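Local coordinates for cytidine deaminase (Mycobacterium tuberculosis, PDB 4WIG), which catalyses the zinc-dependent hydrolytic deamination of cytidine and 2'-deoxycytidine to uridine and 2'-deoxyuridine, recycling pyrimidine nucleosides, at the interface of chains A and B and the interface of chains A and C. Coordinates in Å, arbitrary orientation; residue numbers count along the deposited sequence, not the author numbering. Chains: chain A/B/C, Cytidine deaminase.

Contact 1: the interface of chains A and B. Residues chain A 123, 127-128; chain B 27.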
ATOM      1  N   PHE A 123      -4.910   0.255  16.518  1.00 14.77           N
ATOM      2  CA  PHE A 123      -3.851   1.251  16.450  1.00 15.08           C
ATOM      3  C   PHE A 123      -4.502   2.607  16.170  1.00 16.30           C
ATOM      4  O   PHE A 123      -5.456   2.683  15.398  1.00 15.56           O
ATOM      5  CB  PHE A 123      -2.863   0.898  15.335  1.00 14.96           C
ATOM      6  CG  PHE A 123      -1.788   1.921  15.141  1.00 15.16           C
ATOM      7  CD1 PHE A 123      -0.658   1.910  15.937  1.00 15.29           C
ATOM      8  CD2 PHE A 123      -1.922   2.915  14.180  1.00 15.28           C
ATOM      9  CE1 PHE A 123       0.324   2.869  15.777  1.00 15.83           C
ATOM     10  CE2 PHE A 123      -0.947   3.873  14.014  1.00 15.48           C
ATOM     11  CZ  PHE A 123       0.183   3.849  14.815  1.00 15.75           C
ATOM     12  N   ASP A 127      -1.369   6.395  20.008  1.00 30.96           N
ATOM     13  CA  ASP A 127      -0.062   5.759  19.825  1.00 30.29           C
ATOM     14  C   ASP A 127       0.994   6.690  19.225  1.00 31.55           C
ATOM     15  O   ASP A 127       2.188   6.476  19.435  1.00 31.80           O
ATOM     16  CB  ASP A 127      -0.215   4.509  18.954  1.00 29.09           C
ATOM     17  CG  ASP A 127      -1.180   3.512  19.553  1.00 28.09           C
ATOM     18  OD1 ASP A 127      -0.957   3.111  20.716  1.00 27.74           O
ATOM     19  OD2 ASP A 127      -2.166   3.146  18.880  1.00 27.22           O
ATOM     20  N   LEU A 128       0.564   7.715  18.489  1.00 31.82           N
ATOM     21  CA  LEU A 128       1.498   8.636  17.833  1.00 32.28           C
ATOM     22  C   LEU A 128       2.113   9.636  18.816  1.00 32.21           C
ATOM     23  O   LEU A 128       1.505   9.982  19.827  1.00 32.05           O
ATOM     24  CB  LEU A 128       0.799   9.391  16.699  1.00 32.65           C
ATOM     25  CG  LEU A 128       0.242   8.546  15.554  1.00 32.84           C
ATOM     26  CD1 LEU A 128      -0.318   9.460  14.475  1.00 33.19           C
ATOM     27  CD2 LEU A 128       1.303   7.621  14.978  1.00 33.07           C
TER
ATOM     28  N   PHE B  27       8.279   8.742  14.200  1.00 14.68           N
ATOM     29  CA  PHE B  27       7.631   7.753  15.045  1.00 14.66           C
ATOM     30  C   PHE B  27       8.258   6.393  14.801  1.00 13.18           C
ATOM     31  O   PHE B  27       7.819   5.661  13.940  1.00 13.10           O
ATOM     32  CB  PHE B  27       6.123   7.709  14.769  1.00 15.68           C
ATOM     33  CG  PHE B  27       5.375   6.743  15.647  1.00 16.41           C
ATOM     34  CD1 PHE B  27       5.437   6.854  17.034  1.00 17.45           C
ATOM     35  CD2 PHE B  27       4.609   5.727  15.096  1.00 17.39           C
ATOM     36  CE1 PHE B  27       4.749   5.969  17.849  1.00 17.57           C
ATOM     37  CE2 PHE B  27       3.921   4.839  15.910  1.00 17.26           C
ATOM     38  CZ  PHE B  27       3.991   4.962  17.283  1.00 17.18           C
TER

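Contact 2: the interface of chains A and C. Residues chain A 21, 46-47, 55; chain C 59, 62-63, 66, 99.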
ATOM      1  N   TYR A  21     -12.479  -3.297 -11.757  1.00 10.74           N
ATOM      2  CA  TYR A  21     -11.415  -3.519 -12.725  1.00 10.85           C
ATOM      3  C   TYR A  21     -10.579  -4.687 -12.218  1.00 11.09           C
ATOM      4  O   TYR A  21      -9.683  -4.493 -11.395  1.00 10.54           O
ATOM      5  CB  TYR A  21     -10.572  -2.250 -12.874  1.00 11.24           C
ATOM      6  CG  TYR A  21      -9.435  -2.392 -13.861  1.00 11.51           C
ATOM      7  CD1 TYR A  21      -9.645  -2.181 -15.210  1.00 12.07           C
ATOM      8  CD2 TYR A  21      -8.159  -2.756 -13.445  1.00 11.79           C
ATOM      9  CE1 TYR A  21      -8.621  -2.321 -16.126  1.00 12.34           C
ATOM     10  CE2 TYR A  21      -7.124  -2.896 -14.357  1.00 12.16           C
ATOM     11  CZ  TYR A  21      -7.368  -2.676 -15.695  1.00 12.56           C
ATOM     12  OH  TYR A  21      -6.347  -2.816 -16.603  1.00 13.51           O
ATOM     13  N   VAL A  46      -9.866  -2.257  -7.787  1.00  8.84           N
ATOM     14  CA  VAL A  46      -9.104  -1.941  -8.987  1.00  8.93           C
ATOM     15  C   VAL A  46      -7.749  -2.640  -8.912  1.00  9.10           C
ATOM     16  O   VAL A  46      -6.849  -2.188  -8.204  1.00  8.87           O
ATOM     17  CB  VAL A  46      -8.907  -0.415  -9.169  1.00  8.98           C
ATOM     18  CG1 VAL A  46      -8.281  -0.116 -10.522  1.00  9.12           C
ATOM     19  CG2 VAL A  46     -10.228   0.338  -9.032  1.00  8.97           C
ATOM     20  N   ASP A  47      -7.641  -3.750  -9.645  1.00  9.28           N
ATOM     21  CA  ASP A  47      -6.383  -4.465  -9.868  1.00  9.69           C
ATOM     22  C   ASP A  47      -5.291  -3.552 -10.425  1.00  9.93           C
ATOM     23  O   ASP A  47      -5.565  -2.615 -11.178  1.00  9.93           O
ATOM     24  CB  ASP A  47      -6.563  -5.566 -10.937  1.00 10.00           C
ATOM     25  CG  ASP A  47      -7.192  -6.847 -10.414  1.00 10.14           C
ATOM     26  OD1 ASP A  47      -7.619  -6.936  -9.241  1.00  9.42           O
ATOM     27  OD2 ASP A  47      -7.284  -7.784 -11.246  1.00 10.75           O
ATOM     28  N   LEU A  55      -6.258  -1.447  -5.419  1.00  9.39           N
ATOM     29  CA  LEU A  55      -7.120  -0.621  -4.585  1.00  9.87           C
ATOM     30  C   LEU A  55      -8.347  -1.412  -4.179  1.00  9.49           C
ATOM     31  O   LEU A  55      -9.003  -2.014  -5.027  1.00  9.31           O
ATOM     32  CB  LEU A  55      -7.516   0.647  -5.366  1.00 10.35           C
ATOM     33  CG  LEU A  55      -6.323   1.513  -5.803  1.00 11.12           C
ATOM     34  CD1 LEU A  55      -6.661   2.451  -6.946  1.00 11.19           C
ATOM     35  CD2 LEU A  55      -5.795   2.292  -4.607  1.00 11.76           C
TER
ATOM     36  N   CYS C  59      -4.743   7.942  -7.123  1.00  8.99           N
ATOM     37  CA  CYS C  59      -5.446   6.679  -6.912  1.00  9.06           C
ATOM     38  C   CYS C  59      -6.939   6.900  -6.726  1.00  8.65           C
ATOM     39  O   CYS C  59      -7.744   6.136  -7.257  1.00  8.70           O
ATOM     40  CB  CYS C  59      -4.871   5.911  -5.730  1.00  9.37           C
ATOM     41  SG  CYS C  59      -3.220   5.281  -6.082  1.00 10.81           S
ATOM     42  N   VAL C  62      -8.519   7.200 -10.059  1.00  8.48           N
ATOM     43  CA  VAL C  62      -8.711   5.883 -10.648  1.00  8.60           C
ATOM     44  C   VAL C  62      -9.938   5.172 -10.060  1.00  8.92           C
ATOM     45  O   VAL C  62     -10.680   4.526 -10.802  1.00  9.39           O
ATOM     46  CB  VAL C  62      -7.469   5.006 -10.480  1.00  8.56           C
ATOM     47  CG1 VAL C  62      -7.774   3.564 -10.840  1.00  8.75           C
ATOM     48  CG2 VAL C  62      -6.307   5.521 -11.319  1.00  8.84           C
ATOM     49  N   CYS C  63     -10.147   5.273  -8.746  1.00  9.29           N
ATOM     50  CA  CYS C  63     -11.382   4.760  -8.139  1.00  9.76           C
ATOM     51  C   CYS C  63     -12.629   5.424  -8.756  1.00  9.70           C
ATOM     52  O   CYS C  63     -13.595   4.736  -9.101  1.00  9.75           O
ATOM     53  CB  CYS C  63     -11.389   4.954  -6.615  1.00  9.90           C
ATOM     54  SG  CYS C  63     -10.115   3.986  -5.762  1.00 10.21           S
ATOM     55  N   HIS C  66     -13.628   4.118 -12.261  1.00 12.38           N
ATOM     56  CA  HIS C  66     -14.367   2.856 -12.316  1.00 13.40           C
ATOM     57  C   HIS C  66     -15.655   2.832 -11.496  1.00 14.93           C
ATOM     58  O   HIS C  66     -16.389   1.845 -11.541  1.00 16.53           O
ATOM     59  CB  HIS C  66     -13.437   1.691 -11.961  1.00 12.90           C
ATOM     60  CG  HIS C  66     -12.319   1.533 -12.941  1.00 12.38           C
ATOM     61  ND1 HIS C  66     -12.530   1.141 -14.247  1.00 12.50           N
ATOM     62  CD2 HIS C  66     -10.995   1.795 -12.836  1.00 12.17           C
ATOM     63  CE1 HIS C  66     -11.374   1.125 -14.889  1.00 12.50           C
ATOM     64  NE2 HIS C  66     -10.431   1.526 -14.056  1.00 11.92           N
ATOM     65  N   HIS C  99      -4.379   2.498 -16.485  1.00 10.14           N
ATOM     66  CA  HIS C  99      -5.644   3.066 -16.941  1.00 10.35           C
ATOM     67  C   HIS C  99      -5.549   4.118 -18.040  1.00 10.45           C
ATOM     68  O   HIS C  99      -6.572   4.491 -18.609  1.00 10.58           O
ATOM     69  CB  HIS C  99      -6.405   3.586 -15.729  1.00 10.54           C
ATOM     70  CG  HIS C  99      -6.698   2.495 -14.758  1.00 10.46           C
ATOM     71  ND1 HIS C  99      -5.966   2.294 -13.606  1.00 10.83           N
ATOM     72  CD2 HIS C  99      -7.538   1.440 -14.858  1.00 10.43           C
ATOM     73  CE1 HIS C  99      -6.385   1.191 -13.011  1.00 10.31           C
ATOM     74  NE2 HIS C  99      -7.349   0.666 -13.741  1.00 10.89           N
TER

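Contact 3: the interface of chains A and B. Residues chain A 27, 86-87; chain B 123, 127.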
ATOM      1  N   PHE A  27     -11.649 -11.121  -9.310  1.00 14.96           N
ATOM      2  CA  PHE A  27     -12.447 -11.135  -8.095  1.00 14.53           C
ATOM      3  C   PHE A  27     -13.042  -9.752  -7.902  1.00 12.92           C
ATOM      4  O   PHE A  27     -12.396  -8.879  -7.331  1.00 12.68           O
ATOM      5  CB  PHE A  27     -11.601 -11.536  -6.882  1.00 15.55           C
ATOM      6  CG  PHE A  27     -12.407 -11.726  -5.624  1.00 16.36           C
ATOM      7  CD1 PHE A  27     -13.403 -12.684  -5.567  1.00 17.38           C
ATOM      8  CD2 PHE A  27     -12.180 -10.950  -4.500  1.00 17.20           C
ATOM      9  CE1 PHE A  27     -14.152 -12.864  -4.416  1.00 17.63           C
ATOM     10  CE2 PHE A  27     -12.930 -11.127  -3.341  1.00 17.04           C
ATOM     11  CZ  PHE A  27     -13.914 -12.087  -3.303  1.00 17.15           C
ATOM     12  N   LEU A  86     -18.971  -9.722   2.091  1.00 12.33           N
ATOM     13  CA  LEU A  86     -17.566  -9.930   2.443  1.00 12.17           C
ATOM     14  C   LEU A  86     -17.209  -9.106   3.672  1.00 12.09           C
ATOM     15  O   LEU A  86     -17.719  -7.998   3.857  1.00 11.44           O
ATOM     16  CB  LEU A  86     -16.661  -9.498   1.294  1.00 12.38           C
ATOM     17  CG  LEU A  86     -16.720 -10.238  -0.043  1.00 12.92           C
ATOM     18  CD1 LEU A  86     -15.764  -9.576  -1.030  1.00 13.02           C
ATOM     19  CD2 LEU A  86     -16.370 -11.709   0.129  1.00 13.29           C
ATOM     20  N   MET A  87     -16.331  -9.650   4.507  1.00 12.15           N
ATOM     21  CA  MET A  87     -15.732  -8.878   5.588  1.00 12.51           C
ATOM     22  C   MET A  87     -14.540  -8.124   5.003  1.00 11.58           C
ATOM     23  O   MET A  87     -13.776  -8.698   4.214  1.00 11.69           O
ATOM     24  CB  MET A  87     -15.248  -9.783   6.717  1.00 13.53           C
ATOM     25  CG  MET A  87     -16.314 -10.437   7.578  1.00 14.66           C
ATOM     26  SD  MET A  87     -17.385  -9.247   8.397  1.00 17.22           S
ATOM     27  CE  MET A  87     -18.724  -9.289   7.218  1.00 16.02           C
TER
ATOM     28  N   PHE B 123     -11.062 -11.572   6.417  1.00 14.74           N
ATOM     29  CA  PHE B 123     -11.067 -11.836   4.977  1.00 14.58           C
ATOM     30  C   PHE B 123     -10.004 -12.910   4.673  1.00 15.76           C
ATOM     31  O   PHE B 123      -8.932 -12.895   5.269  1.00 14.87           O
ATOM     32  CB  PHE B 123     -10.771 -10.545   4.190  1.00 14.54           C
ATOM     33  CG  PHE B 123     -10.654 -10.758   2.701  1.00 14.37           C
ATOM     34  CD1 PHE B 123     -11.769 -10.763   1.897  1.00 14.97           C
ATOM     35  CD2 PHE B 123      -9.418 -10.995   2.123  1.00 14.72           C
ATOM     36  CE1 PHE B 123     -11.656 -10.997   0.532  1.00 15.27           C
ATOM     37  CE2 PHE B 123      -9.287 -11.203   0.766  1.00 15.35           C
ATOM     38  CZ  PHE B 123     -10.403 -11.208  -0.033  1.00 15.44           C
ATOM     39  N   ASP B 127     -12.998 -16.592   0.776  1.00 30.82           N
ATOM     40  CA  ASP B 127     -13.658 -15.548  -0.007  1.00 30.64           C
ATOM     41  C   ASP B 127     -13.250 -15.511  -1.483  1.00 31.43           C
ATOM     42  O   ASP B 127     -14.033 -15.061  -2.318  1.00 32.90           O
ATOM     43  CB  ASP B 127     -13.409 -14.179   0.631  1.00 29.65           C
ATOM     44  CG  ASP B 127     -13.867 -14.127   2.072  1.00 28.76           C
ATOM     45  OD1 ASP B 127     -15.050 -14.428   2.324  1.00 28.42           O
ATOM     46  OD2 ASP B 127     -13.053 -13.795   2.949  1.00 27.71           O
TER
HETATM   47  O   HOH W   1     -15.540 -12.531   4.255  1.00 14.40           O

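Contact 1: the interface of chains A and B
A:Phe123, A:Asp127 and A:Leu128 meet B:Phe27 with extended loop backbone at A:Phe123 and B:Phe27; A:Asp127 ends the 3-10 helix 125-127 in a helical conformation, and A:Leu128 follows as the last modelled residue. This is a small, largely apolar patch of the two-fold A/B interface of the homotetramer, where the C-terminal end of chain A meets a loop phenylalanine of chain B. B:Phe27 carries most of the contact, with 67 Å² of its surface hidden by chain A. Its CG points away from the backbone N (chi1 -178°), which directs the ring toward chain A. A:Leu128 reaches one face with its CD2 methyl, 3.8 Å above the ring plane of B:Phe27 but displaced toward the CD2/CE2 rim. The two side chains run nearly perpendicular, so the leucine meets the face with its methyl end and does not lie along the ring. The A:Phe123 rim meets the B:Phe27 rim from the leucine side of its plane, the rings tilted by about 44°. From that face too, the A:Asp127 carbonyl comes to the CE1/CZ side, modelled too tightly for its spacing to carry weight. Between the phenylalanines, A:Phe123 CZ lies 4.0 Å from B:Phe27 CE2, which also touches the leucine methyl.

Contact 2: the interface of chains A and C
A:Tyr21 lies against two histidines of chain C. CB sits over the centre of the C:His66 imidazole, 3.9 Å from the ring centroid, a CH-pi contact. CG lies between the two histidines, 3.7 Å from C:His99 NE2. Of the ring carbons, CD1 stays with the first histidine, 3.7 Å from C:His66 CE1, while CD2 and CE2 lie under C:His99 NE2. Even CZ, at the phenol end, is 3.9 Å from that nitrogen, so NE2 stands over the middle of the tyrosine face. The C:His99 ring comes in edge-on, its plane turned 66° from the tyrosine's. The chi1 of C:His99, -60°, swings CG away from its own carbonyl carbon and sends the imidazole toward chain A. A:Val46 packs on the same histidine with CG1, 3.4 Å from C:His99 CE1, and the same methyl touches C:Val62 CG1. Further along, A:Leu55 CD2 packs on C:Cys59 CB, and CD1 sits between the C:Cys59 carbonyl oxygen and C:Cys63 SG. A:Val46 and engineered A:Asp47 belong to the segment expected to bind substrate. In the fold, these loop residues of chain A rest on helix 57-67 and the end of helix 90-100 of chain C, forming part of the two-fold A/C interface of the tetramer near the active site that holds C:Glu58.

Contact 3: the interface of chains A and B
The rings of A:Phe27 and B:Phe123 approach from opposite directions and touch at their rims, with planes about 50° apart and A:Phe27 CE2 4.1 Å from B:Phe123 CE1. Both B:Phe123 and the B:Asp127 carbonyl come to A:Phe27 tilted toward the same face; the carbonyl contact is modelled too short to interpret closely. On B:Phe123, the A:Met87 carbonyl oxygen lies off the rim beside CD1 and 3.5 Å from CB. The carboxylate of B:Asp127 is the other flat group: A:Leu86 CD2 stands to one side of its plane, offset toward OD1, 3.7 Å away. The aspartate CG turns away from its carbonyl carbon (chi1 -57°), which carries the acid toward the 86-87 loop. A water joins the two chains here. A:Met87 N gives it an almost straight bond of 3.0 Å, and the same water lies 2.8 Å from B:Asp127 OD1, tilted out of the carboxylate plane on the leucine side. The backbone N-H is thus tied to the acid indirectly. The site places the C-terminal stretch of chain B against the loop leading to the zinc ligand A:Cys89, and with A:Glu58 nearby it probably helps one subunit wall and shape its neighbour's active site within the homotetramer.

Contact 1 and contact 3 sample symmetry-related parts of one two-fold interface between chains A and B: each brings residues 123 and 127 of one subunit to a phenylalanine of the other, B:Phe27 in contact 1 and A:Phe27 in contact 3, and their C-alpha centres lie about 28 Å apart. Contact 2 faces chain C instead, about 18 Å from contact 3 and 30 Å from contact 1. Contact 3 is centred about 7 Å from A:Glu58, the proton donor, and contact 2 about 8 Å from C:Glu58. An active site is therefore approached by neighbours across both interface types, which suggests that tetramer assembly and catalytic architecture are coupled.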